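Phosphoribosyl-aminoimidazole carboxylase (Aspergillus clavatus, PDB 3K5I) probably catalyses, as an ATP-grasp enzyme of purine biosynthesis, the ATP-dependent carboxylation of 5-aminoimidazole ribonucleotide to its N5-carboxyamino form. Local coordinates at residues 210-215 against 224-229; 331-336 against 376-381. All coordinates share one frame; numbering follows the deposited sequence.

Contact 1. Residues 210-215 against 224-229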
# COMPACT_ATOMS: atom_id res chain seq x y z
N LEU A 210 -20.34 -15.00 -8.08
CA LEU A 210 -19.84 -14.58 -6.78
C LEU A 210 -18.54 -15.23 -6.38
O LEU A 210 -18.13 -16.29 -6.85
CB LEU A 210 -20.90 -14.91 -5.74
CG LEU A 210 -22.31 -14.49 -6.17
CD1 LEU A 210 -23.30 -15.47 -5.60
CD2 LEU A 210 -22.64 -13.11 -5.61
N ALA A 211 -17.89 -14.55 -5.46
CA ALA A 211 -16.66 -15.08 -4.93
C ALA A 211 -16.51 -14.79 -3.43
O ALA A 211 -16.93 -13.74 -2.96
CB ALA A 211 -15.49 -14.45 -5.76
N VAL A 212 -15.93 -15.70 -2.63
CA VAL A 212 -15.67 -15.44 -1.19
C VAL A 212 -14.18 -15.75 -0.99
O VAL A 212 -13.71 -16.84 -1.37
CB VAL A 212 -16.51 -16.35 -0.16
CG1 VAL A 212 -16.09 -16.13 1.42
CG2 VAL A 212 -17.99 -15.88 -0.27
N ILE A 213 -13.44 -14.84 -0.38
CA ILE A 213 -12.03 -15.10 -0.04
C ILE A 213 -12.03 -15.75 1.40
O ILE A 213 -12.42 -15.05 2.34
CB ILE A 213 -11.14 -13.81 0.14
CG1 ILE A 213 -10.69 -13.17 -1.18
CG2 ILE A 213 -9.88 -14.18 0.89
CD1 ILE A 213 -10.59 -14.14 -2.42
N VAL A 214 -11.64 -17.02 1.56
CA VAL A 214 -11.55 -17.76 2.82
C VAL A 214 -10.13 -17.82 3.35
O VAL A 214 -9.17 -17.92 2.58
CB VAL A 214 -12.08 -19.23 2.84
CG1 VAL A 214 -11.94 -19.87 4.28
CG2 VAL A 214 -13.57 -19.25 2.57
N VAL A 215 -9.99 -17.73 4.67
CA VAL A 215 -8.68 -17.79 5.29
C VAL A 215 -8.57 -18.94 6.28
O VAL A 215 -9.27 -18.97 7.30
CB VAL A 215 -8.38 -16.49 6.02
CG1 VAL A 215 -6.94 -16.56 6.58
CG2 VAL A 215 -8.78 -15.30 5.10
N TYR A 224 -13.88 -13.16 4.06
CA TYR A 224 -14.26 -11.79 3.78
C TYR A 224 -15.69 -11.80 3.27
O TYR A 224 -16.24 -12.89 3.00
CB TYR A 224 -13.29 -11.17 2.78
CG TYR A 224 -11.86 -10.90 3.32
CD1 TYR A 224 -10.88 -11.90 3.25
CD2 TYR A 224 -11.47 -9.64 3.78
CE1 TYR A 224 -9.59 -11.68 3.68
CE2 TYR A 224 -10.15 -9.41 4.21
CZ TYR A 224 -9.21 -10.40 4.17
OH TYR A 224 -7.91 -10.10 4.61
N PRO A 225 -16.30 -10.63 3.10
CA PRO A 225 -17.68 -10.66 2.60
C PRO A 225 -17.76 -11.20 1.16
O PRO A 225 -16.77 -11.26 0.41
CB PRO A 225 -18.07 -9.19 2.61
CG PRO A 225 -17.32 -8.62 3.78
CD PRO A 225 -15.95 -9.31 3.64
N THR A 226 -18.94 -11.68 0.79
CA THR A 226 -19.19 -12.20 -0.55
C THR A 226 -19.21 -10.95 -1.44
O THR A 226 -19.76 -9.87 -1.09
CB THR A 226 -20.61 -12.79 -0.59
OG1 THR A 226 -20.79 -13.79 0.41
CG2 THR A 226 -21.00 -13.27 -1.99
N VAL A 227 -18.51 -11.07 -2.56
CA VAL A 227 -18.40 -10.04 -3.60
C VAL A 227 -19.02 -10.57 -4.91
O VAL A 227 -19.27 -11.78 -5.11
CB VAL A 227 -16.99 -9.50 -3.87
CG1 VAL A 227 -16.38 -8.90 -2.59
CG2 VAL A 227 -16.20 -10.59 -4.38
N GLU A 228 -19.38 -9.62 -5.77
CA GLU A 228 -20.05 -9.90 -7.04
C GLU A 228 -18.99 -9.65 -8.08
O GLU A 228 -18.39 -8.57 -8.08
CB GLU A 228 -20.96 -8.67 -7.23
CG GLU A 228 -21.43 -8.54 -8.66
CD GLU A 228 -22.49 -7.48 -8.75
OE1 GLU A 228 -22.77 -6.77 -7.77
OE2 GLU A 228 -23.05 -7.34 -9.83
N THR A 229 -18.78 -10.60 -8.98
CA THR A 229 -17.75 -10.36 -9.95
C THR A 229 -18.32 -10.36 -11.35
O THR A 229 -19.35 -10.96 -11.60
CB THR A 229 -16.71 -11.52 -9.90
OG1 THR A 229 -17.32 -12.82 -9.98
CG2 THR A 229 -16.11 -11.49 -8.55
O HOH W 1 -16.62 -15.36 -9.24
O HOH W 2 -14.33 -11.69 -0.27

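Contact 2. Residues 331-336 against 376-381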
# COMPACT_ATOMS: atom_id res chain seq x y z
N SER A 331 -16.66 -0.60 -2.43
CA SER A 331 -15.65 -0.45 -3.47
C SER A 331 -15.85 -1.28 -4.72
O SER A 331 -16.63 -2.23 -4.81
CB SER A 331 -14.22 -0.42 -2.93
OG SER A 331 -13.87 -1.59 -2.21
N ILE A 332 -15.15 -0.84 -5.75
CA ILE A 332 -15.26 -1.54 -7.03
C ILE A 332 -13.83 -1.70 -7.57
O ILE A 332 -13.05 -0.74 -7.55
CB ILE A 332 -16.12 -0.66 -8.07
CG1 ILE A 332 -17.53 -0.45 -7.55
CG2 ILE A 332 -16.38 -1.40 -9.42
CD1 ILE A 332 -18.24 0.66 -8.28
N MET A 333 -13.49 -2.89 -8.06
CA MET A 333 -12.15 -3.06 -8.64
C MET A 333 -12.45 -3.40 -10.08
O MET A 333 -13.35 -4.23 -10.37
CB MET A 333 -11.33 -4.18 -7.96
CG MET A 333 -9.93 -4.55 -8.57
SD MET A 333 -9.85 -6.35 -8.88
CE MET A 333 -10.89 -6.54 -10.23
N LEU A 334 -11.67 -2.73 -10.93
CA LEU A 334 -11.71 -2.91 -12.38
C LEU A 334 -10.33 -3.47 -12.82
O LEU A 334 -9.29 -2.99 -12.39
CB LEU A 334 -11.99 -1.57 -13.07
CG LEU A 334 -12.01 -1.67 -14.61
CD1 LEU A 334 -13.31 -2.18 -15.20
CD2 LEU A 334 -11.83 -0.30 -15.11
N ASN A 335 -10.27 -4.51 -13.65
CA ASN A 335 -8.96 -5.02 -14.05
C ASN A 335 -8.54 -4.19 -15.23
O ASN A 335 -9.43 -3.74 -15.90
CB ASN A 335 -9.05 -6.48 -14.55
CG ASN A 335 -8.71 -7.47 -13.45
OD1 ASN A 335 -8.10 -7.10 -12.44
ND2 ASN A 335 -9.14 -8.72 -13.62
N ILE A 336 -7.24 -4.06 -15.48
CA ILE A 336 -6.67 -3.38 -16.62
C ILE A 336 -6.06 -4.54 -17.38
O ILE A 336 -5.04 -5.11 -17.04
CB ILE A 336 -5.57 -2.46 -16.25
CG1 ILE A 336 -6.12 -1.35 -15.37
CG2 ILE A 336 -4.96 -1.88 -17.50
CD1 ILE A 336 -4.98 -0.53 -14.96
N HIS A 376 -4.74 -3.12 -11.92
CA HIS A 376 -6.12 -2.97 -11.45
C HIS A 376 -6.25 -1.62 -10.78
O HIS A 376 -5.25 -1.04 -10.37
CB HIS A 376 -6.61 -4.09 -10.53
CG HIS A 376 -6.10 -4.03 -9.12
ND1 HIS A 376 -5.02 -4.78 -8.70
CD2 HIS A 376 -6.56 -3.39 -8.00
CE1 HIS A 376 -4.82 -4.60 -7.41
NE2 HIS A 376 -5.74 -3.75 -6.95
N ILE A 377 -7.49 -1.14 -10.74
CA ILE A 377 -7.82 0.15 -10.15
C ILE A 377 -8.88 -0.21 -9.15
O ILE A 377 -9.81 -1.00 -9.43
CB ILE A 377 -8.63 1.09 -11.02
CG1 ILE A 377 -7.96 1.20 -12.38
CG2 ILE A 377 -8.75 2.48 -10.33
CD1 ILE A 377 -6.51 1.50 -12.20
N THR A 378 -8.73 0.36 -7.96
CA THR A 378 -9.77 0.05 -6.99
C THR A 378 -10.39 1.38 -6.57
O THR A 378 -9.67 2.26 -6.10
CB THR A 378 -9.26 -0.70 -5.70
OG1 THR A 378 -8.93 -2.04 -5.98
CG2 THR A 378 -10.38 -0.84 -4.68
N VAL A 379 -11.71 1.48 -6.69
CA VAL A 379 -12.37 2.73 -6.23
C VAL A 379 -13.29 2.55 -5.00
O VAL A 379 -14.15 1.65 -4.94
CB VAL A 379 -13.15 3.36 -7.41
CG1 VAL A 379 -13.92 4.60 -7.00
CG2 VAL A 379 -12.18 3.69 -8.49
N THR A 380 -13.09 3.37 -3.97
CA THR A 380 -13.92 3.22 -2.76
C THR A 380 -14.94 4.39 -2.69
O THR A 380 -14.91 5.34 -3.46
CB THR A 380 -13.01 3.38 -1.56
OG1 THR A 380 -12.29 4.61 -1.69
CG2 THR A 380 -11.95 2.32 -1.58
N ALA A 381 -15.85 4.33 -1.72
CA ALA A 381 -16.82 5.39 -1.53
C ALA A 381 -17.71 4.99 -0.37
O ALA A 381 -17.87 3.79 -0.08
CB ALA A 381 -17.56 5.80 -2.76

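Contact 1. Residues 210-215 against 224-229
A211 and V227 sit opposite each other in the antiparallel beta hairpin of the ATP-grasp domain, each giving its N-H to the other's carbonyl. V227 N to A211 O and A211 N to V227 O are both 3.1 Å. The small A211 methyl accommodates two larger neighbours: V227 CG2 leans in at 4.2 Å from A211 CB, and T229 CG2 reaches the same A211 CB diagonally from further along its strand, at 4.1 Å. On the other face the T226 methyl CG2 drops between CB and CD2 of L210, 4.0 Å from CD2, while T226 OG1, held by Q255, rests on CG2 of V212.

Past T226 the pairing opens: a water links the two segments, donating to P225 O and accepting from I213 N. Beyond it Y224 N closes on I213 O at 2.9 Å. The Y224 ring bridges two bumps, I213 CG2 and V215 CG2. With CG beside the backbone N (chi1 -69°), the ring leans toward the I213 and V215 side chains, its OH bonded to L305 O. CD1 lies obliquely 3.4 Å from I213 CG2, and I213 O lies in the ring plane at its edge.

Contact 2. Residues 331-336 against 376-381
I332 O accepts the shortest sound bond of the pair, from V379 N at 2.7 Å. The CA of T378 adds a weaker C-H contact to the same oxygen. Two residues further on, L334 and I377 form a second hydrogen-bonded pair: L334 N gives to I377 O at 2.9 Å and I377 N gives back to L334 O. The result is a regular antiparallel pair of strands, at 165° to each other, in the C-terminal domain. At the non-hydrogen-bonded pairs between them, M333 CA and H376 CA turn their C-H toward I377 O and L334 O.

M333, T378, H376 and N335 share one face. CG of M333 stands anti to the backbone N (chi1 175°), passing T378 OG1 and coming up against H376 CD2 at 3.6 Å; the two side chains cross at about a right angle. Bends further along the methionine bring SD to 4.8 Å from the centroid of the H376 ring, an oblique sulfur-aromatic contact. H376 is also stacked with H361 and H297, and its ND1 bonds to Y363 OH. N335 ND2 bonds to C236 O and N294 OD1.

On the reverse face, I332, L334, I377 and V379 are apolar, with helix 384-399 packed against I332 and V379; at the end, I336 CD1 meets I377 CD1 at 3.8 Å. Main-chain bonds set the register, while M333 and H376 meet through carbon and sulfur, and H376 ND1 and N335 ND2 tie the pair to neighbouring parts of the fold.

Overall arrangement
Contacts 1 and 2 belong to the ATP-grasp and C-terminal domains, and lie in one antiparallel sheet to which both domains contribute strands. Strand 235-241 runs between them: their centres are 15 Å apart, and their nearest atoms about 7 Å. V239 on that strand touches V227 of contact 1 and M333 of contact 2, and a single loop spans both, with S295 against A211 and I213, and N294 and H297 against M333. Contact 1 lies near the nucleotide, with the T229 side chain about 6 Å from ADP and about 8 Å from the magnesium ion. Contact 2 is nearer to 5-aminoimidazole ribonucleotide, about 8 Å from the N335 side chain, than to ADP, about 10 Å from it.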